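Local atomic coordinates of nucleocapsid (Crimean-congo hemorrhagic fever virus, PDB entry 4AKL), a protein that binds single- and double-stranded RNA, probably takes part in packaging the viral genome, and probably has sequence-non-specific double-stranded DNA endonuclease activity. Residues Pro41-Phe46 against Ser65-Ala70. Sequence-based numbering, arbitrary orientation.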
ATOM      1  N   PRO A  41      10.840 -17.066 -16.256  1.00 48.73           N
ATOM      2  CA  PRO A  41      10.452 -18.337 -15.719  1.00 48.10           C
ATOM      3  C   PRO A  41       9.300 -18.956 -16.521  1.00 48.31           C
ATOM      4  O   PRO A  41       8.388 -18.262 -16.964  1.00 47.56           O
ATOM      5  CB  PRO A  41      10.002 -18.002 -14.289  1.00 46.89           C
ATOM      6  CG  PRO A  41      10.345 -16.585 -14.060  1.00 46.31           C
ATOM      7  CD  PRO A  41      10.426 -15.960 -15.371  1.00 47.71           C
ATOM      8  N   ASN A  42       9.375 -20.261 -16.709  1.00 48.85           N
ATOM      9  CA  ASN A  42       8.388 -20.997 -17.455  1.00 49.00           C
ATOM     10  C   ASN A  42       7.592 -21.773 -16.431  1.00 47.08           C
ATOM     11  O   ASN A  42       8.121 -22.694 -15.789  1.00 46.61           O
ATOM     12  CB  ASN A  42       9.046 -21.932 -18.451  1.00 51.09           C
ATOM     13  CG  ASN A  42       8.041 -22.526 -19.455  1.00 53.14           C
ATOM     14  OD1 ASN A  42       6.862 -22.711 -19.157  1.00 52.31           O
ATOM     15  ND2 ASN A  42       8.519 -22.812 -20.649  1.00 56.38           N
ATOM     16  N   LEU A  43       6.328 -21.396 -16.284  1.00 45.05           N
ATOM     17  CA  LEU A  43       5.478 -21.983 -15.278  1.00 43.44           C
ATOM     18  C   LEU A  43       4.446 -22.943 -15.877  1.00 44.16           C
ATOM     19  O   LEU A  43       3.583 -23.438 -15.165  1.00 43.55           O
ATOM     20  CB  LEU A  43       4.789 -20.867 -14.474  1.00 41.41           C
ATOM     21  CG  LEU A  43       5.650 -19.714 -13.898  1.00 40.51           C
ATOM     22  CD1 LEU A  43       4.797 -18.737 -13.072  1.00 38.48           C
ATOM     23  CD2 LEU A  43       6.788 -20.226 -13.048  1.00 39.90           C
ATOM     24  N   ASP A  44       4.553 -23.212 -17.176  1.00 45.86           N
ATOM     25  CA  ASP A  44       3.605 -24.052 -17.937  1.00 47.37           C
ATOM     26  C   ASP A  44       3.289 -25.327 -17.232  1.00 47.34           C
ATOM     27  O   ASP A  44       2.123 -25.645 -17.014  1.00 47.54           O
ATOM     28  CB  ASP A  44       4.164 -24.423 -19.343  1.00 49.54           C
ATOM     29  CG  ASP A  44       4.024 -23.292 -20.380  1.00 51.35           C
ATOM     30  OD1 ASP A  44       3.341 -22.301 -20.103  1.00 51.60           O
ATOM     31  OD2 ASP A  44       4.600 -23.398 -21.495  1.00 54.50           O
ATOM     32  N   ARG A  45       4.331 -26.061 -16.854  1.00 47.33           N
ATOM     33  CA  ARG A  45       4.141 -27.365 -16.252  1.00 47.65           C
ATOM     34  C   ARG A  45       3.248 -27.342 -15.014  1.00 45.57           C
ATOM     35  O   ARG A  45       2.607 -28.334 -14.716  1.00 45.57           O
ATOM     36  CB  ARG A  45       5.486 -28.016 -15.909  1.00 48.47           C
ATOM     37  CG  ARG A  45       6.184 -27.462 -14.635  1.00 47.52           C
ATOM     38  CD  ARG A  45       7.605 -28.051 -14.595  1.00 50.00           C
ATOM     39  NE  ARG A  45       8.381 -27.634 -13.433  1.00 48.98           N
ATOM     40  CZ  ARG A  45       9.085 -26.511 -13.336  1.00 50.12           C
ATOM     41  NH1 ARG A  45       9.132 -25.617 -14.324  1.00 51.35           N
ATOM     42  NH2 ARG A  45       9.742 -26.255 -12.216  1.00 51.00           N
ATOM     43  N   PHE A  46       3.196 -26.224 -14.302  1.00 43.31           N
ATOM     44  CA  PHE A  46       2.376 -26.167 -13.088  1.00 41.88           C
ATOM     45  C   PHE A  46       0.869 -26.155 -13.388  1.00 41.58           C
ATOM     46  O   PHE A  46       0.062 -26.451 -12.497  1.00 40.58           O
ATOM     47  CB  PHE A  46       2.748 -24.987 -12.208  1.00 40.50           C
ATOM     48  CG  PHE A  46       4.190 -25.021 -11.709  1.00 41.60           C
ATOM     49  CD1 PHE A  46       4.553 -25.837 -10.639  1.00 42.74           C
ATOM     50  CD2 PHE A  46       5.162 -24.226 -12.296  1.00 42.10           C
ATOM     51  CE1 PHE A  46       5.879 -25.890 -10.187  1.00 43.19           C
ATOM     52  CE2 PHE A  46       6.481 -24.259 -11.847  1.00 43.21           C
ATOM     53  CZ  PHE A  46       6.844 -25.097 -10.783  1.00 43.90           C
ATOM     54  N   SER A  65       5.056 -23.736  -5.317  1.00 39.48           N
ATOM     55  CA  SER A  65       6.263 -24.011  -6.129  1.00 40.07           C
ATOM     56  C   SER A  65       6.326 -23.115  -7.351  1.00 39.43           C
ATOM     57  O   SER A  65       7.414 -22.646  -7.718  1.00 40.48           O
ATOM     58  CB  SER A  65       6.328 -25.463  -6.637  1.00 41.46           C
ATOM     59  OG  SER A  65       6.432 -26.381  -5.602  1.00 43.17           O
ATOM     60  N   ALA A  66       5.182 -22.902  -7.992  1.00 38.10           N
ATOM     61  CA  ALA A  66       5.099 -21.993  -9.138  1.00 37.65           C
ATOM     62  C   ALA A  66       5.539 -20.573  -8.750  1.00 36.43           C
ATOM     63  O   ALA A  66       6.260 -19.945  -9.455  1.00 35.75           O
ATOM     64  CB  ALA A  66       3.678 -21.943  -9.709  1.00 36.89           C
ATOM     65  N   LEU A  67       5.068 -20.129  -7.599  1.00 35.61           N
ATOM     66  CA  LEU A  67       5.321 -18.774  -7.119  1.00 35.38           C
ATOM     67  C   LEU A  67       6.815 -18.560  -6.788  1.00 35.56           C
ATOM     68  O   LEU A  67       7.435 -17.507  -7.127  1.00 34.89           O
ATOM     69  CB  LEU A  67       4.423 -18.551  -5.922  1.00 34.60           C
ATOM     70  CG  LEU A  67       4.381 -17.191  -5.248  1.00 35.83           C
ATOM     71  CD1 LEU A  67       4.061 -16.073  -6.271  1.00 36.79           C
ATOM     72  CD2 LEU A  67       3.356 -17.260  -4.118  1.00 36.57           C
ATOM     73  N   VAL A  68       7.409 -19.560  -6.131  1.00 36.22           N
ATOM     74  CA  VAL A  68       8.854 -19.510  -5.894  1.00 37.04           C
ATOM     75  C   VAL A  68       9.648 -19.526  -7.211  1.00 38.17           C
ATOM     76  O   VAL A  68      10.630 -18.780  -7.361  1.00 38.29           O
ATOM     77  CB  VAL A  68       9.303 -20.597  -5.011  1.00 37.39           C
ATOM     78  CG1 VAL A  68      10.831 -20.711  -5.074  1.00 37.95           C
ATOM     79  CG2 VAL A  68       8.772 -20.289  -3.633  1.00 36.88           C
ATOM     80  N   GLU A  69       9.210 -20.358  -8.139  1.00 39.30           N
ATOM     81  CA  GLU A  69       9.861 -20.448  -9.437  1.00 40.80           C
ATOM     82  C   GLU A  69       9.743 -19.126 -10.195  1.00 40.34           C
ATOM     83  O   GLU A  69      10.708 -18.646 -10.762  1.00 40.91           O
ATOM     84  CB  GLU A  69       9.263 -21.578 -10.247  1.00 42.35           C
ATOM     85  CG  GLU A  69       9.873 -21.650 -11.657  1.00 45.32           C
ATOM     86  CD  GLU A  69      10.294 -23.002 -12.054  1.00 49.14           C
ATOM     87  OE1 GLU A  69      10.265 -23.917 -11.178  1.00 52.97           O
ATOM     88  OE2 GLU A  69      10.662 -23.177 -13.252  1.00 52.07           O
ATOM     89  N   ALA A  70       8.545 -18.545 -10.163  1.00 38.71           N
ATOM     90  CA  ALA A  70       8.332 -17.240 -10.698  1.00 38.04           C
ATOM     91  C   ALA A  70       9.285 -16.153 -10.128  1.00 37.64           C
ATOM     92  O   ALA A  70       9.614 -15.207 -10.831  1.00 38.47           O
ATOM     93  CB  ALA A  70       6.895 -16.831 -10.445  1.00 36.92           C
TER
HETATM   94  O   HOH W   1      11.261 -21.167 -14.870  1.00 47.80           O
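Glu69 and Arg45 meet end-on in a two-pronged salt bridge that links segment 41-46 to helix 56-71. NH2 of Arg45 lies 2.6 Å from OE1 of Glu69, on its syn side but tilted out of the carboxylate plane and bent at the hydrogen, while NH1 of Arg45 donates to OE2 of Glu69 at 3.1 Å and approaches from above the carboxylate. The pairing is therefore not coplanar: guanidinium and carboxylate are turned 56° against each other. Arg45 reaches this position by setting CG between its backbone N and carbonyl carbon (chi1 77°) and then running extended to NE. OE2 of Glu69 has a second partner, a water that donates to it at 2.6 Å and accepts from N of Asn42, so the carboxylate is held by the Arg45 side chain directly and by the backbone of Asn42 through water. The Phe46 ring stands almost perpendicular to the same carboxylate, with OE1 of Glu69 at its edge, 3.6 Å from CZ of Phe46. One ring face receives CB of Ala66 in a CH-pi contact, 3.9 Å from the Phe46 centroid and 22° off the normal; toward the rim of the opposite face lies CG of Arg45. Toward the C-terminal side of segment 65-70, CD2 of Leu43 lies 3.6 Å from the backbone O of Ala66 and also touches CG of Glu69, and CD1 of Leu43 meets CB of Ala70. Pro41 packs there, its CG 3.6 Å from O of Ala70. Helix 425-440 adds Ile436 beside Phe46 and Ala66, and Lys432 beside Leu43. The contact thus joins segment 41-46 to helix 56-71 through a buried apolar layer bordered by an ion pair, and the positive guanidinium would be expected to favour the ionised form of Glu69.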